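Local coordinates for uncharacterized protein (Bacteroides vulgatus, PDB 4Q88), which is of uncharacterised function but is probably a glycoside hydrolase of family 88, at residues P268-S273 / I318-P323; G274-T279 / I344-L349. All blocks are in the same frame, centred on the assembly; numbering follows the deposited sequence.

Contact 1: P268-S273 / I318-P323; sequences PGPETS and IGYIQP
Glu271 OE2 takes a nearly straight bond (175°) from Gln322 N at 2.9 Å on its anti lone pair. The same oxygen accepts from Ser273 OG, 2.6 Å away on the syn side, and from Ser273 N, which comes from above the carboxylate plane and makes Glu271 the N-cap of its helix. CG stands anti to the backbone N (chi1 -160°) and the chain bends at chi2, which folds the carboxylate back over the helix start, where OE1 accepts from Gly274 N. An alanine here would probably leave Gln322 N, Ser273 N and Ser273 OG without this shared acceptor. Thr272 suits its place through both branches: OG1 donates to Gly319 O (2.7 Å) and also hydrogen-bonds Tyr306 OH, while CG2 packs on Ile318 CG2. Its backbone N bonds to Tyr320 O at 2.9 Å, and Pro270 CB rests against Tyr320 CD1 (3.8 Å) at a slant. In the second shell, a water bridges Glu271 OE1, weakly, to Gln322 OE1, which also receives Trp208 NE1, and Arg210 NH2 bonds to both Ser273 OG and Gln322 O. The contact joins the start of helix 272-287 to the loop between helices 293-311 and 341-358, with Tyr306 of helix 293-311 touching Pro270 and Tyr320.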
ATOM      1  N   PRO A 268       6.222  20.722  -5.616  1.00 20.39           N
ATOM      2  CA  PRO A 268       6.664  20.397  -6.953  1.00 19.95           C
ATOM      3  C   PRO A 268       7.635  19.217  -7.048  1.00 19.45           C
ATOM      4  O   PRO A 268       8.274  18.840  -6.076  1.00 19.77           O
ATOM      5  CB  PRO A 268       7.352  21.697  -7.428  1.00 21.58           C
ATOM      6  CG  PRO A 268       7.863  22.307  -6.171  1.00 21.50           C
ATOM      7  CD  PRO A 268       6.839  21.971  -5.118  1.00 22.08           C
ATOM      8  N   GLY A 269       7.735  18.677  -8.243  1.00 20.23           N
ATOM      9  CA  GLY A 269       8.850  17.806  -8.630  1.00 20.84           C
ATOM     10  C   GLY A 269       8.550  16.358  -8.342  1.00 19.13           C
ATOM     11  O   GLY A 269       7.496  16.014  -7.805  1.00 19.50           O
ATOM     12  N   PRO A 270       9.487  15.509  -8.681  1.00 18.92           N
ATOM     13  CA  PRO A 270       9.317  14.071  -8.473  1.00 19.53           C
ATOM     14  C   PRO A 270       8.986  13.669  -7.052  1.00 19.76           C
ATOM     15  O   PRO A 270       9.518  14.244  -6.069  1.00 18.74           O
ATOM     16  CB  PRO A 270      10.681  13.494  -8.808  1.00 22.02           C
ATOM     17  CG  PRO A 270      11.502  14.559  -9.386  1.00 22.39           C
ATOM     18  CD  PRO A 270      10.808  15.870  -9.254  1.00 20.34           C
ATOM     19  N   GLU A 271       8.146  12.630  -6.947  1.00 18.54           N
ATOM     20  CA  GLU A 271       7.929  11.900  -5.713  1.00 18.62           C
ATOM     21  C   GLU A 271       7.700  10.423  -6.112  1.00 18.12           C
ATOM     22  O   GLU A 271       6.991  10.140  -7.070  1.00 20.35           O
ATOM     23  CB  GLU A 271       6.766  12.462  -4.876  1.00 18.27           C
ATOM     24  CG  GLU A 271       6.834  12.031  -3.405  1.00 19.29           C
ATOM     25  CD  GLU A 271       6.353  10.589  -3.151  1.00 19.18           C
ATOM     26  OE1 GLU A 271       5.332  10.228  -3.761  1.00 18.65           O
ATOM     27  OE2 GLU A 271       6.994   9.852  -2.328  1.00 17.39           O
ATOM     28  N   THR A 272       8.367   9.523  -5.408  1.00 16.75           N
ATOM     29  CA  THR A 272       8.422   8.113  -5.813  1.00 17.15           C
ATOM     30  C   THR A 272       7.336   7.213  -5.216  1.00 17.86           C
ATOM     31  O   THR A 272       6.934   6.237  -5.867  1.00 19.06           O
ATOM     32  CB  THR A 272       9.802   7.558  -5.493  1.00 16.95           C
ATOM     33  OG1 THR A 272      10.747   8.227  -6.344  1.00 18.46           O
ATOM     34  CG2 THR A 272       9.886   6.027  -5.694  1.00 18.16           C
ATOM     35  N   SER A 273       6.985   7.419  -3.957  1.00 17.18           N
ATOM     36  CA  SER A 273       6.158   6.419  -3.278  1.00 18.06           C
ATOM     37  C   SER A 273       4.757   6.388  -3.840  1.00 17.44           C
ATOM     38  O   SER A 273       4.245   5.309  -4.143  1.00 17.76           O
ATOM     39  CB  SER A 273       6.150   6.600  -1.767  1.00 19.40           C
ATOM     40  OG  SER A 273       5.649   7.877  -1.374  1.00 18.43           O
ATOM     41  N   ILE A 318      16.412   3.563  -3.430  1.00 24.40           N
ATOM     42  CA  ILE A 318      15.281   4.160  -4.124  1.00 22.66           C
ATOM     43  C   ILE A 318      15.102   5.574  -3.522  1.00 22.27           C
ATOM     44  O   ILE A 318      14.876   5.717  -2.314  1.00 23.52           O
ATOM     45  CB  ILE A 318      13.985   3.382  -3.887  1.00 23.08           C
ATOM     46  CG1 ILE A 318      14.158   1.915  -4.308  1.00 22.78           C
ATOM     47  CG2 ILE A 318      12.841   3.991  -4.691  1.00 23.07           C
ATOM     48  CD1 ILE A 318      14.601   1.734  -5.759  1.00 23.85           C
ATOM     49  N   GLY A 319      15.211   6.575  -4.364  1.00 21.66           N
ATOM     50  CA  GLY A 319      15.202   7.971  -3.908  1.00 21.64           C
ATOM     51  C   GLY A 319      13.877   8.697  -4.180  1.00 21.28           C
ATOM     52  O   GLY A 319      12.915   8.117  -4.704  1.00 20.29           O
ATOM     53  N   TYR A 320      13.860   9.975  -3.804  1.00 19.64           N
ATOM     54  CA  TYR A 320      12.693  10.841  -3.966  1.00 20.01           C
ATOM     55  C   TYR A 320      11.445  10.327  -3.242  1.00 19.55           C
ATOM     56  O   TYR A 320      10.341  10.645  -3.644  1.00 19.83           O
ATOM     57  CB  TYR A 320      12.350  11.123  -5.437  1.00 20.43           C
ATOM     58  CG  TYR A 320      13.431  11.778  -6.254  1.00 21.03           C
ATOM     59  CD1 TYR A 320      13.559  13.160  -6.296  1.00 22.60           C
ATOM     60  CD2 TYR A 320      14.361  11.020  -6.960  1.00 24.74           C
ATOM     61  CE1 TYR A 320      14.559  13.769  -7.062  1.00 25.75           C
ATOM     62  CE2 TYR A 320      15.360  11.614  -7.727  1.00 25.72           C
ATOM     63  CZ  TYR A 320      15.456  12.988  -7.779  1.00 27.29           C
ATOM     64  OH  TYR A 320      16.475  13.538  -8.568  1.00 29.90           O
ATOM     65  N   ILE A 321      11.640   9.644  -2.124  1.00 20.03           N
ATOM     66  CA  ILE A 321      10.508   9.210  -1.292  1.00 20.00           C
ATOM     67  C   ILE A 321      10.145  10.291  -0.288  1.00 20.01           C
ATOM     68  O   ILE A 321      10.945  10.667   0.604  1.00 21.79           O
ATOM     69  CB  ILE A 321      10.791   7.856  -0.618  1.00 19.62           C
ATOM     70  CG1 ILE A 321      10.979   6.777  -1.686  1.00 21.29           C
ATOM     71  CG2 ILE A 321       9.615   7.489   0.341  1.00 19.18           C
ATOM     72  CD1 ILE A 321      11.685   5.541  -1.192  1.00 24.04           C
ATOM     73  N   GLN A 322       8.909  10.798  -0.374  1.00 18.93           N
ATOM     74  CA  GLN A 322       8.434  11.849   0.545  1.00 19.50           C
ATOM     75  C   GLN A 322       8.537  11.273   1.976  1.00 20.35           C
ATOM     76  O   GLN A 322       8.086  10.162   2.228  1.00 18.93           O
ATOM     77  CB  GLN A 322       6.970  12.190   0.283  1.00 19.78           C
ATOM     78  CG  GLN A 322       6.412  13.208   1.278  1.00 21.24           C
ATOM     79  CD  GLN A 322       4.980  13.612   0.981  1.00 23.30           C
ATOM     80  OE1 GLN A 322       4.280  12.996   0.187  1.00 21.97           O
ATOM     81  NE2 GLN A 322       4.541  14.678   1.613  1.00 24.15           N
ATOM     82  N   PRO A 323       9.083  12.029   2.911  1.00 20.58           N
ATOM     83  CA  PRO A 323       9.252  11.507   4.289  1.00 22.44           C
ATOM     84  C   PRO A 323       7.920  11.439   5.035  1.00 21.97           C
ATOM     85  O   PRO A 323       6.894  11.942   4.551  1.00 20.41           O
ATOM     86  CB  PRO A 323      10.151  12.543   4.959  1.00 24.06           C
ATOM     87  CG  PRO A 323      10.135  13.711   4.070  1.00 26.91           C
ATOM     88  CD  PRO A 323       9.915  13.218   2.680  1.00 23.28           C
TER
HETATM   89  O   HOH W   1       3.239  11.589  -2.074  1.00 20.18           O

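Contact 2: G274-T279 / I344-L349; sequences GTALFT and IGAFLL
Leu277 reaches across to helix 344-349 with the end of its side chain. Its CB leaves the helix at a slant to the partner, and chi1 of -66° sets CG anti to its own carbonyl carbon, a turn that brings the branch point to 3.9 Å from Ala346 CB. From there CD2 goes on along the interface: it lies against the same methyl of Ala346 and then approaches Leu349 CD1 at 4.3 Å, a looser touch of methyl on methyl. A branched leucine fits here because one side chain can cover a small residue and still meet the larger one three positions on.

Beside it, Ala276 points its CB toward the partner helix. That methyl sits over the backbone, 3.7 Å from Ala346 C and 3.8 Å from Phe347 N, and meets Ala346 CB at 3.9 Å. The small alanines on both sides suit the close approach of the two short segments, whose axes come within 7.9 Å, at 29° between directions that run roughly parallel. The side chains that meet are all apolar, and the methyl of Ala276 rests on the partner backbone as well.

Phe347 turns its CB away from helix 274-279, and its side chain touches Ile19 of helix 13-30 and Leu307 of helix 293-311. Leu277 also touches Trp214 and Ala217 of helix 209-225. Two near-parallel helices packed side by side are consistent with the (alpha/alpha)6 barrel of six helical hairpins expected of this family. The pair, 272-287 and 341-358, thus lies in the buried interior of the largely helical fold, with helices 13-30, 209-225 and 293-311 packing around it.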
ATOM      1  N   GLY A 274       4.141   7.545  -4.059  1.00 17.18           N
ATOM      2  CA  GLY A 274       2.849   7.556  -4.747  1.00 17.33           C
ATOM      3  C   GLY A 274       2.923   6.950  -6.139  1.00 16.35           C
ATOM      4  O   GLY A 274       2.202   5.994  -6.491  1.00 16.20           O
ATOM      5  N   THR A 275       3.906   7.413  -6.885  1.00 16.38           N
ATOM      6  CA  THR A 275       4.157   6.927  -8.221  1.00 16.48           C
ATOM      7  C   THR A 275       4.270   5.420  -8.238  1.00 16.16           C
ATOM      8  O   THR A 275       3.690   4.793  -9.127  1.00 17.33           O
ATOM      9  CB  THR A 275       5.429   7.572  -8.820  1.00 17.20           C
ATOM     10  OG1 THR A 275       5.266   9.012  -8.803  1.00 15.87           O
ATOM     11  CG2 THR A 275       5.684   7.107 -10.165  1.00 18.29           C
ATOM     12  N   ALA A 276       5.010   4.844  -7.296  1.00 15.41           N
ATOM     13  CA  ALA A 276       5.256   3.374  -7.354  1.00 15.32           C
ATOM     14  C   ALA A 276       3.969   2.606  -7.053  1.00 16.51           C
ATOM     15  O   ALA A 276       3.654   1.599  -7.706  1.00 16.77           O
ATOM     16  CB  ALA A 276       6.342   2.987  -6.350  1.00 16.40           C
ATOM     17  N   LEU A 277       3.206   3.091  -6.084  1.00 15.91           N
ATOM     18  CA  LEU A 277       1.905   2.479  -5.761  1.00 17.00           C
ATOM     19  C   LEU A 277       0.935   2.546  -6.929  1.00 16.95           C
ATOM     20  O   LEU A 277       0.239   1.550  -7.252  1.00 17.44           O
ATOM     21  CB  LEU A 277       1.306   3.086  -4.521  1.00 16.80           C
ATOM     22  CG  LEU A 277       2.133   2.798  -3.236  1.00 16.98           C
ATOM     23  CD1 LEU A 277       1.753   3.823  -2.196  1.00 17.12           C
ATOM     24  CD2 LEU A 277       1.898   1.390  -2.762  1.00 17.52           C
ATOM     25  N   PHE A 278       0.892   3.697  -7.581  1.00 17.31           N
ATOM     26  CA  PHE A 278       0.038   3.826  -8.781  1.00 16.60           C
ATOM     27  C   PHE A 278       0.501   2.865  -9.879  1.00 18.85           C
ATOM     28  O   PHE A 278      -0.303   2.225 -10.541  1.00 18.90           O
ATOM     29  CB  PHE A 278       0.055   5.226  -9.332  1.00 16.73           C
ATOM     30  CG  PHE A 278      -0.581   6.282  -8.414  1.00 15.58           C
ATOM     31  CD1 PHE A 278      -1.770   6.039  -7.771  1.00 15.26           C
ATOM     32  CD2 PHE A 278       0.001   7.516  -8.289  1.00 15.92           C
ATOM     33  CE1 PHE A 278      -2.390   7.009  -7.007  1.00 14.57           C
ATOM     34  CE2 PHE A 278      -0.576   8.486  -7.484  1.00 16.07           C
ATOM     35  CZ  PHE A 278      -1.771   8.229  -6.821  1.00 14.47           C
ATOM     36  N   THR A 279       1.817   2.794 -10.101  1.00 17.73           N
ATOM     37  CA  THR A 279       2.341   1.960 -11.167  1.00 18.24           C
ATOM     38  C   THR A 279       1.959   0.501 -10.914  1.00 18.19           C
ATOM     39  O   THR A 279       1.611  -0.238 -11.863  1.00 18.69           O
ATOM     40  CB  THR A 279       3.872   2.157 -11.288  1.00 19.27           C
ATOM     41  OG1 THR A 279       4.136   3.548 -11.548  1.00 19.44           O
ATOM     42  CG2 THR A 279       4.439   1.315 -12.406  1.00 21.14           C
ATOM     43  N   ILE A 344      10.695   1.509  -0.639  1.00 20.62           N
ATOM     44  CA  ILE A 344      11.332   0.351  -1.264  1.00 20.90           C
ATOM     45  C   ILE A 344      10.293  -0.740  -1.428  1.00 19.91           C
ATOM     46  O   ILE A 344      10.194  -1.333  -2.480  1.00 19.72           O
ATOM     47  CB  ILE A 344      12.496  -0.149  -0.433  1.00 22.59           C
ATOM     48  CG1 ILE A 344      13.600   0.926  -0.458  1.00 24.46           C
ATOM     49  CG2 ILE A 344      12.981  -1.518  -0.938  1.00 23.49           C
ATOM     50  CD1 ILE A 344      14.755   0.689   0.474  1.00 27.13           C
ATOM     51  N   GLY A 345       9.451  -0.912  -0.422  1.00 18.82           N
ATOM     52  CA  GLY A 345       8.334  -1.854  -0.558  1.00 19.33           C
ATOM     53  C   GLY A 345       7.426  -1.567  -1.767  1.00 17.39           C
ATOM     54  O   GLY A 345       7.118  -2.469  -2.591  1.00 17.58           O
ATOM     55  N   ALA A 346       6.988  -0.317  -1.850  1.00 17.22           N
ATOM     56  CA  ALA A 346       6.182   0.125  -2.989  1.00 17.13           C
ATOM     57  C   ALA A 346       6.864  -0.057  -4.348  1.00 17.57           C
ATOM     58  O   ALA A 346       6.248  -0.591  -5.299  1.00 18.33           O
ATOM     59  CB  ALA A 346       5.758   1.562  -2.792  1.00 16.72           C
ATOM     60  N   PHE A 347       8.152   0.316  -4.431  1.00 18.40           N
ATOM     61  CA  PHE A 347       8.955   0.080  -5.616  1.00 19.46           C
ATOM     62  C   PHE A 347       8.980  -1.406  -6.032  1.00 18.64           C
ATOM     63  O   PHE A 347       8.716  -1.727  -7.173  1.00 18.24           O
ATOM     64  CB  PHE A 347      10.361   0.607  -5.428  1.00 19.57           C
ATOM     65  CG  PHE A 347      11.251   0.438  -6.642  1.00 20.25           C
ATOM     66  CD1 PHE A 347      11.886  -0.768  -6.890  1.00 22.06           C
ATOM     67  CD2 PHE A 347      11.413   1.469  -7.548  1.00 23.25           C
ATOM     68  CE1 PHE A 347      12.702  -0.924  -8.034  1.00 23.52           C
ATOM     69  CE2 PHE A 347      12.226   1.326  -8.662  1.00 23.13           C
ATOM     70  CZ  PHE A 347      12.841   0.142  -8.901  1.00 23.10           C
ATOM     71  N   LEU A 348       9.187  -2.279  -5.065  1.00 18.71           N
ATOM     72  CA  LEU A 348       9.183  -3.731  -5.348  1.00 20.16           C
ATOM     73  C   LEU A 348       7.847  -4.249  -5.849  1.00 19.46           C
ATOM     74  O   LEU A 348       7.815  -5.112  -6.743  1.00 19.51           O
ATOM     75  CB  LEU A 348       9.672  -4.533  -4.134  1.00 20.22           C
ATOM     76  CG  LEU A 348      11.110  -4.293  -3.718  1.00 21.70           C
ATOM     77  CD1 LEU A 348      11.326  -4.897  -2.340  1.00 23.81           C
ATOM     78  CD2 LEU A 348      12.089  -4.869  -4.688  1.00 23.30           C
ATOM     79  N   LEU A 349       6.724  -3.753  -5.322  1.00 19.45           N
ATOM     80  CA  LEU A 349       5.427  -4.156  -5.860  1.00 19.16           C
ATOM     81  C   LEU A 349       5.382  -3.806  -7.347  1.00 19.27           C
ATOM     82  O   LEU A 349       5.039  -4.647  -8.193  1.00 18.16           O
ATOM     83  CB  LEU A 349       4.262  -3.434  -5.113  1.00 18.73           C
ATOM     84  CG  LEU A 349       4.033  -3.709  -3.622  1.00 19.96           C
ATOM     85  CD1 LEU A 349       2.887  -2.818  -3.092  1.00 20.47           C
ATOM     86  CD2 LEU A 349       3.712  -5.166  -3.402  1.00 20.75           C
TER

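Followed from the N terminus, the chain first enters 268-273 and runs directly into 274-279, so helix 272-287 serves both contacts. It then passes through helix 293-311 and reaches 318-323, where contact 1 closes a loop of 44 intervening residues. Helix 341-358 follows, and its segment 344-349 returns to 274-279 as contact 2, closing a loop of 64. The segments alternate along the chain, so the two loops cross instead of nesting. Their centres lie about 11 Å apart, and they touch: Ile318 CD1 packs on Phe347 CD2 at 3.7 Å. Together they tie helix 272-287, at its start and in its first turns, to the loop after helix 293-311 and to the last helix, 341-358.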